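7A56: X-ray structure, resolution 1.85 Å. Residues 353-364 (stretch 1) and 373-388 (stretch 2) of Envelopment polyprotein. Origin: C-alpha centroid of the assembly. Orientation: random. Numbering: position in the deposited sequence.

Stretch 1 353-364: QATVTIDEIRCG
Stretch 2 (373-388) MACALKLSTNTIGSCS

The two stretches form an antiparallel β ladder, interrupted by one bulge, pinned near one end by a disulfide and extended at the other by an asparagine. Strand 356-364 runs against strand 373-381 with 152° between their N-to-C directions and a closest axial approach of 4.5 Å; together the stretches bury 1008 Å².

The register pairs V356 with T381, T357 with S380 and I358 with L379, then shifts by one so that E360 faces K378, I361 faces L377, R362 faces A376, C363 faces C375 and G364 faces A374. Most residues take extended phi/psi values, such as -120/137 at V356 and -116/141 at L379. In the hydrogen-bonded pairs the CA atoms lie farther apart, from 5.0 Å between E360 CA and K378 CA to 5.5 Å between G364 CA and A374 CA. Each such pair exchanges two bonds: T357 N to S380 O and S380 N to T357 O are both 2.9 Å, R362 N to A376 O is 2.9 Å and A376 N to R362 O 2.8 Å, while G364 N to A374 O and A374 N to G364 O are both 2.9 Å. The intervening pairs bring their CA atoms closer, from 4.1 Å between C363 CA and C375 CA to 4.6 Å between I358 CA and L379 CA, allowing CA-H...O contacts such as C363 CA to A374 O at 3.1 Å.

The bulge is made by D359, whose phi/psi of -74/-37 breaks the extended path. K378 O consequently accepts two amides, D359 N at 2.5 Å and E360 N at 3.2 Å, while K378 N returns a bond to E360 O at 2.9 Å. The CA-to-CB bond of D359 (chi1 m) points toward the partner strand, and its carboxylate accepts bonds from two hydroxyls: S380 OG (chi1 m) to D359 OD2 at 2.7 Å and T357 OG1 (chi1 p) to D359 OD1 at 2.8 Å.

One face of the ladder is largely apolar. I358 (m, t) sets CG1 3.5 Å from L379 CD2 (L379 m, t), and I361 (t, t) brings CG1 4.2 Å from L377 CD1 (L377 m, p). V356 (t) places CG2 4.0 Å from C387 SG, so a residue of the following strand joins this layer. On the same face C363 and C375, both chi1 m, use their close CA spacing to form the disulfide, C363 SG to C375 SG 2.1 Å with chi3 110°. M373 (t, p, p) puts its flexible thioether SD 3.9 Å from C363 CB.

The opposite face suits polar and small residues. E360 (p, t) and K378 (chi1 m) form a salt bridge, E360 OE1 to K378 NZ 3.5 Å; R362 leads its chain end away, and A376 and A374 add little bulk.

N382 (chi1 p, chi2 -25°) extends the pairing past the strand: its side-chain OD1 accepts from T355 N at 2.7 Å, and its backbone N donates to T355 O at 3.1 Å. A water bridges Q353 O (3.0 Å) and N382 ND2 (3.1 Å). Nearby, A354 CB packs 3.6 Å from T383 CG2.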

# COMPACT_ATOMS: atom_id res chain seq x y z
N GLN A 353 31.26 -13.68 -6.56
CA GLN A 353 30.85 -12.29 -6.71
C GLN A 353 30.93 -11.86 -8.17
O GLN A 353 31.90 -12.16 -8.87
CB GLN A 353 31.72 -11.39 -5.86
CG GLN A 353 31.13 -11.17 -4.51
CD GLN A 353 31.23 -9.73 -4.07
OE1 GLN A 353 31.80 -8.88 -4.78
NE2 GLN A 353 30.66 -9.44 -2.90
N ALA A 354 29.90 -11.14 -8.63
CA ALA A 354 29.90 -10.64 -10.00
C ALA A 354 31.02 -9.61 -10.22
O ALA A 354 31.42 -8.89 -9.31
CB ALA A 354 28.53 -10.04 -10.34
N THR A 355 31.53 -9.54 -11.45
CA THR A 355 32.47 -8.48 -11.85
C THR A 355 31.69 -7.39 -12.59
O THR A 355 31.29 -7.58 -13.74
CB THR A 355 33.56 -9.05 -12.74
OG1 THR A 355 34.24 -10.08 -12.03
CG2 THR A 355 34.59 -7.95 -13.16
N VAL A 356 31.45 -6.27 -11.92
CA VAL A 356 30.69 -5.14 -12.47
C VAL A 356 31.61 -3.93 -12.48
O VAL A 356 32.38 -3.72 -11.53
CB VAL A 356 29.42 -4.85 -11.66
CG1 VAL A 356 28.65 -3.67 -12.25
CG2 VAL A 356 28.53 -6.08 -11.59
N THR A 357 31.57 -3.16 -13.57
CA THR A 357 32.24 -1.87 -13.64
C THR A 357 31.23 -0.81 -14.06
O THR A 357 30.38 -1.04 -14.92
CB THR A 357 33.43 -1.87 -14.63
OG1 THR A 357 32.97 -2.23 -15.94
CG2 THR A 357 34.57 -2.83 -14.17
N ILE A 358 31.33 0.37 -13.44
CA ILE A 358 30.56 1.53 -13.89
C ILE A 358 31.41 2.29 -14.90
O ILE A 358 32.32 3.03 -14.54
CB ILE A 358 30.16 2.43 -12.72
CG1 ILE A 358 29.30 1.63 -11.75
CG2 ILE A 358 29.49 3.71 -13.29
CD1 ILE A 358 29.03 2.30 -10.43
N ASP A 359 31.13 2.07 -16.19
CA ASP A 359 32.00 2.60 -17.22
C ASP A 359 31.83 4.10 -17.36
O ASP A 359 32.80 4.83 -17.59
CB ASP A 359 31.74 1.91 -18.56
CG ASP A 359 31.88 0.40 -18.46
OD1 ASP A 359 32.66 -0.04 -17.61
OD2 ASP A 359 31.22 -0.34 -19.22
N GLU A 360 30.60 4.59 -17.21
CA GLU A 360 30.48 6.03 -17.09
C GLU A 360 29.23 6.37 -16.31
O GLU A 360 28.35 5.52 -16.12
CB GLU A 360 30.48 6.72 -18.44
CG GLU A 360 29.81 6.03 -19.58
CD GLU A 360 29.88 6.90 -20.84
OE1 GLU A 360 30.69 6.58 -21.75
OE2 GLU A 360 29.15 7.93 -20.90
N ILE A 361 29.18 7.61 -15.83
CA ILE A 361 28.05 8.11 -15.06
C ILE A 361 27.90 9.60 -15.34
O ILE A 361 28.86 10.37 -15.22
CB ILE A 361 28.20 7.84 -13.55
CG1 ILE A 361 27.06 8.50 -12.76
CG2 ILE A 361 29.56 8.31 -13.05
CD1 ILE A 361 27.05 8.09 -11.28
N ARG A 362 26.69 10.00 -15.72
CA ARG A 362 26.33 11.39 -15.99
C ARG A 362 25.10 11.70 -15.14
O ARG A 362 24.13 10.93 -15.17
CB ARG A 362 26.01 11.60 -17.47
CG ARG A 362 27.18 11.40 -18.42
CD ARG A 362 28.46 11.96 -17.82
NE ARG A 362 29.20 12.81 -18.75
CZ ARG A 362 29.19 14.14 -18.73
NH1 ARG A 362 29.89 14.82 -19.61
NH2 ARG A 362 28.48 14.78 -17.81
N CYS A 363 25.13 12.78 -14.37
CA CYS A 363 24.00 13.17 -13.54
C CYS A 363 23.66 14.63 -13.78
O CYS A 363 24.57 15.47 -13.92
CB CYS A 363 24.28 12.95 -12.05
SG CYS A 363 24.79 11.28 -11.64
N GLY A 364 22.36 14.92 -13.84
CA GLY A 364 21.84 16.28 -14.04
C GLY A 364 20.47 16.41 -13.41
O GLY A 364 19.68 15.46 -13.43
N MET A 373 17.69 14.24 -9.03
CA MET A 373 18.97 14.19 -9.71
C MET A 373 18.94 12.93 -10.58
O MET A 373 18.89 11.83 -10.05
CB MET A 373 20.07 14.15 -8.66
CG MET A 373 21.47 14.06 -9.19
SD MET A 373 21.89 15.44 -10.24
CE MET A 373 21.98 16.84 -9.10
N ALA A 374 18.90 13.10 -11.90
CA ALA A 374 18.78 11.94 -12.79
C ALA A 374 20.18 11.51 -13.23
O ALA A 374 20.97 12.35 -13.69
CB ALA A 374 17.92 12.30 -14.01
N CYS A 375 20.50 10.22 -13.08
CA CYS A 375 21.81 9.71 -13.49
C CYS A 375 21.65 8.64 -14.56
O CYS A 375 20.87 7.70 -14.39
CB CYS A 375 22.59 9.13 -12.30
SG CYS A 375 23.05 10.36 -11.01
N ALA A 376 22.39 8.79 -15.66
CA ALA A 376 22.62 7.73 -16.63
C ALA A 376 23.94 7.02 -16.32
O ALA A 376 24.99 7.66 -16.25
CB ALA A 376 22.64 8.29 -18.05
N LEU A 377 23.87 5.72 -16.16
CA LEU A 377 25.04 4.88 -15.96
C LEU A 377 25.25 3.99 -17.19
O LEU A 377 24.29 3.42 -17.73
CB LEU A 377 24.86 4.01 -14.71
CG LEU A 377 25.05 4.69 -13.34
CD1 LEU A 377 23.92 5.66 -13.02
CD2 LEU A 377 25.13 3.65 -12.24
N LYS A 378 26.51 3.83 -17.58
CA LYS A 378 26.91 2.72 -18.43
C LYS A 378 27.67 1.69 -17.58
O LYS A 378 28.73 2.01 -17.01
CB LYS A 378 27.77 3.20 -19.61
CG LYS A 378 27.00 4.04 -20.62
CD LYS A 378 27.42 3.68 -22.04
CE LYS A 378 26.82 4.64 -23.05
NZ LYS A 378 27.66 5.87 -23.29
N LEU A 379 27.13 0.47 -17.54
CA LEU A 379 27.61 -0.65 -16.71
C LEU A 379 28.11 -1.78 -17.59
O LEU A 379 27.49 -2.10 -18.61
CB LEU A 379 26.52 -1.25 -15.82
CG LEU A 379 25.96 -0.39 -14.71
CD1 LEU A 379 25.31 -1.28 -13.70
CD2 LEU A 379 27.07 0.43 -14.10
N SER A 380 29.20 -2.41 -17.15
CA SER A 380 29.67 -3.70 -17.67
C SER A 380 29.50 -4.76 -16.59
O SER A 380 29.67 -4.48 -15.40
CB SER A 380 31.13 -3.64 -18.12
OG SER A 380 31.23 -3.00 -19.37
N THR A 381 29.12 -5.96 -16.99
CA THR A 381 28.98 -7.05 -16.04
C THR A 381 29.33 -8.35 -16.73
O THR A 381 29.09 -8.53 -17.93
CB THR A 381 27.56 -7.10 -15.42
OG1 THR A 381 27.44 -8.23 -14.54
CG2 THR A 381 26.45 -7.18 -16.53
N ASN A 382 29.94 -9.26 -15.98
CA ASN A 382 30.27 -10.57 -16.54
C ASN A 382 29.11 -11.57 -16.42
O ASN A 382 29.26 -12.72 -16.86
CB ASN A 382 31.58 -11.11 -15.90
CG ASN A 382 31.45 -11.41 -14.39
OD1 ASN A 382 30.62 -10.86 -13.67
ND2 ASN A 382 32.30 -12.29 -13.92
N THR A 383 27.95 -11.12 -15.93
CA THR A 383 26.84 -12.03 -15.65
C THR A 383 25.53 -11.24 -15.52
O THR A 383 25.50 -10.13 -15.01
CB THR A 383 27.08 -12.86 -14.36
OG1 THR A 383 26.03 -13.83 -14.21
CG2 THR A 383 27.18 -12.03 -13.07
N ILE A 384 24.45 -11.88 -15.95
CA ILE A 384 23.14 -11.54 -15.44
C ILE A 384 23.17 -11.66 -13.94
O ILE A 384 23.71 -12.64 -13.41
CB ILE A 384 22.09 -12.48 -16.04
CG1 ILE A 384 22.02 -12.29 -17.57
CG2 ILE A 384 20.71 -12.29 -15.33
CD1 ILE A 384 21.24 -13.40 -18.28
N GLY A 385 22.61 -10.69 -13.23
CA GLY A 385 22.62 -10.81 -11.78
C GLY A 385 21.80 -9.68 -11.16
O GLY A 385 21.05 -8.98 -11.84
N SER A 386 21.97 -9.53 -9.86
CA SER A 386 21.24 -8.53 -9.10
C SER A 386 22.25 -7.92 -8.16
O SER A 386 22.99 -8.65 -7.52
CB SER A 386 20.09 -9.16 -8.31
OG SER A 386 19.39 -8.16 -7.57
N CYS A 387 22.34 -6.59 -8.11
CA CYS A 387 23.34 -5.91 -7.30
C CYS A 387 22.72 -4.95 -6.31
O CYS A 387 21.74 -4.28 -6.62
CB CYS A 387 24.28 -5.08 -8.18
SG CYS A 387 25.31 -6.08 -9.20
N SER A 388 23.35 -4.81 -5.17
CA SER A 388 23.03 -3.67 -4.31
C SER A 388 23.44 -2.34 -4.97
O SER A 388 24.56 -2.20 -5.47
CB SER A 388 23.76 -3.84 -2.98
OG SER A 388 23.16 -3.04 -2.01
O HOH W 1 31.29 -13.72 -11.40